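PDB 6THK: pyocin S5 from Pseudomonas aeruginosa PAO1, which is a bacteriocin that kills bacteria, probably by forming a channel that depolarises the cytoplasmic membrane and dissipates cellular energy. Local coordinates for residues Q321-F326 / F406-G411. The protein carries 1 engineered substitution. Numbering follows the deposited sequence.
Sequences QDAIKF and FSKGFG
F326 and F406 meet ring to ring, CE2 of F326 lying 3.5 Å from CZ of F406, over one face of the F406 ring and displaced toward its rim. The planes are inclined at 50°, an oblique aromatic pair. With CG anti to its backbone N (chi1 -180°), F326 reaches across to F406, whose own CB points away but whose long, flat side chain swings back. One turn earlier, A323 puts its methyl CB 3.6 Å from CB of K408; a small side chain suits this closeness. K408 offers only the root of its side chain, the extended remainder carrying the ammonium away, which fits lysine to this exposed edge. G409 lacks a side chain that would press on A323 O, so glycine suits the place where its CA comes 4.6 Å from that of I324. No hydrogen bond joins the segments. Further out, F330 packs edge-to-face with F406, and K405 makes a cation-pi contact with F326. G411, first to leave helical phi/psi, takes a positive phi that glycine tolerates, in a Schellman motif. The arrangement is close helix-helix packing through an alanine and a glycine, joining helix 272-338 to the C-terminal part of helix 396-409 in the colicin pore-forming domain.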
# COMPACT_ATOMS: atom_id res chain seq x y z
N GLN A 321 -0.96 13.87 -37.76
CA GLN A 321 -0.97 15.28 -38.16
C GLN A 321 0.10 15.59 -39.20
O GLN A 321 -0.10 16.46 -40.04
CB GLN A 321 -0.87 16.22 -36.94
CG GLN A 321 -2.14 16.27 -36.05
CD GLN A 321 -3.47 16.33 -36.79
OE1 GLN A 321 -4.36 15.49 -36.58
NE2 GLN A 321 -3.64 17.31 -37.67
N ASP A 322 1.23 14.85 -39.15
CA ASP A 322 2.35 14.97 -40.09
C ASP A 322 1.97 14.32 -41.42
O ASP A 322 2.48 14.72 -42.46
CB ASP A 322 3.63 14.34 -39.50
CG ASP A 322 4.26 15.13 -38.35
OD1 ASP A 322 3.98 16.35 -38.23
OD2 ASP A 322 5.03 14.52 -37.56
N ALA A 323 1.06 13.33 -41.40
CA ALA A 323 0.53 12.65 -42.58
C ALA A 323 -0.44 13.59 -43.30
O ALA A 323 -0.47 13.62 -44.53
CB ALA A 323 -0.18 11.38 -42.17
N ILE A 324 -1.25 14.34 -42.52
CA ILE A 324 -2.21 15.33 -43.02
C ILE A 324 -1.44 16.49 -43.68
O ILE A 324 -1.79 16.94 -44.77
CB ILE A 324 -3.20 15.76 -41.90
CG1 ILE A 324 -4.09 14.55 -41.49
CG2 ILE A 324 -4.06 16.96 -42.33
CD1 ILE A 324 -4.92 14.73 -40.22
N LYS A 325 -0.36 16.94 -43.03
CA LYS A 325 0.54 17.99 -43.51
C LYS A 325 1.18 17.56 -44.85
O LYS A 325 1.22 18.36 -45.79
CB LYS A 325 1.63 18.21 -42.46
CG LYS A 325 2.49 19.46 -42.59
CD LYS A 325 3.69 19.39 -41.60
CE LYS A 325 3.31 19.29 -40.13
NZ LYS A 325 4.47 18.90 -39.28
N PHE A 326 1.65 16.30 -44.93
CA PHE A 326 2.28 15.68 -46.11
C PHE A 326 1.31 15.63 -47.29
O PHE A 326 1.73 15.90 -48.41
CB PHE A 326 2.76 14.27 -45.74
CG PHE A 326 3.43 13.50 -46.85
CD1 PHE A 326 4.78 13.67 -47.11
CD2 PHE A 326 2.72 12.56 -47.60
CE1 PHE A 326 5.41 12.93 -48.11
CE2 PHE A 326 3.35 11.83 -48.60
CZ PHE A 326 4.69 12.02 -48.85
N PHE A 406 -0.09 8.85 -47.06
CA PHE A 406 -1.34 9.21 -47.75
C PHE A 406 -2.52 8.45 -47.16
O PHE A 406 -3.57 9.05 -46.92
CB PHE A 406 -1.26 9.01 -49.28
CG PHE A 406 -0.39 10.01 -50.02
CD1 PHE A 406 -0.62 11.38 -49.92
CD2 PHE A 406 0.64 9.57 -50.85
CE1 PHE A 406 0.20 12.29 -50.58
CE2 PHE A 406 1.46 10.49 -51.52
CZ PHE A 406 1.23 11.84 -51.39
N SER A 407 -2.33 7.14 -46.87
CA SER A 407 -3.35 6.28 -46.26
C SER A 407 -3.78 6.80 -44.88
O SER A 407 -4.97 6.81 -44.57
CB SER A 407 -2.88 4.84 -46.17
OG SER A 407 -2.73 4.27 -47.46
N LYS A 408 -2.80 7.25 -44.07
CA LYS A 408 -3.07 7.82 -42.75
C LYS A 408 -3.89 9.12 -42.92
O LYS A 408 -4.97 9.22 -42.35
CB LYS A 408 -1.75 8.09 -42.03
CG LYS A 408 -1.31 6.95 -41.11
CD LYS A 408 -0.10 7.32 -40.27
CE LYS A 408 0.41 6.15 -39.47
NZ LYS A 408 1.66 6.48 -38.72
N GLY A 409 -3.43 10.03 -43.79
CA GLY A 409 -4.09 11.29 -44.11
C GLY A 409 -5.55 11.13 -44.50
O GLY A 409 -6.40 11.91 -44.04
N PHE A 410 -5.86 10.10 -45.32
CA PHE A 410 -7.21 9.75 -45.78
C PHE A 410 -7.98 8.88 -44.77
O PHE A 410 -9.16 8.63 -44.95
CB PHE A 410 -7.16 9.04 -47.15
CG PHE A 410 -6.53 9.83 -48.29
CD1 PHE A 410 -6.77 11.20 -48.43
CD2 PHE A 410 -5.77 9.18 -49.26
CE1 PHE A 410 -6.19 11.92 -49.48
CE2 PHE A 410 -5.21 9.90 -50.32
CZ PHE A 410 -5.43 11.26 -50.42
N GLY A 411 -7.30 8.45 -43.71
CA GLY A 411 -7.93 7.62 -42.68
C GLY A 411 -8.43 6.29 -43.19
O GLY A 411 -9.58 5.93 -42.96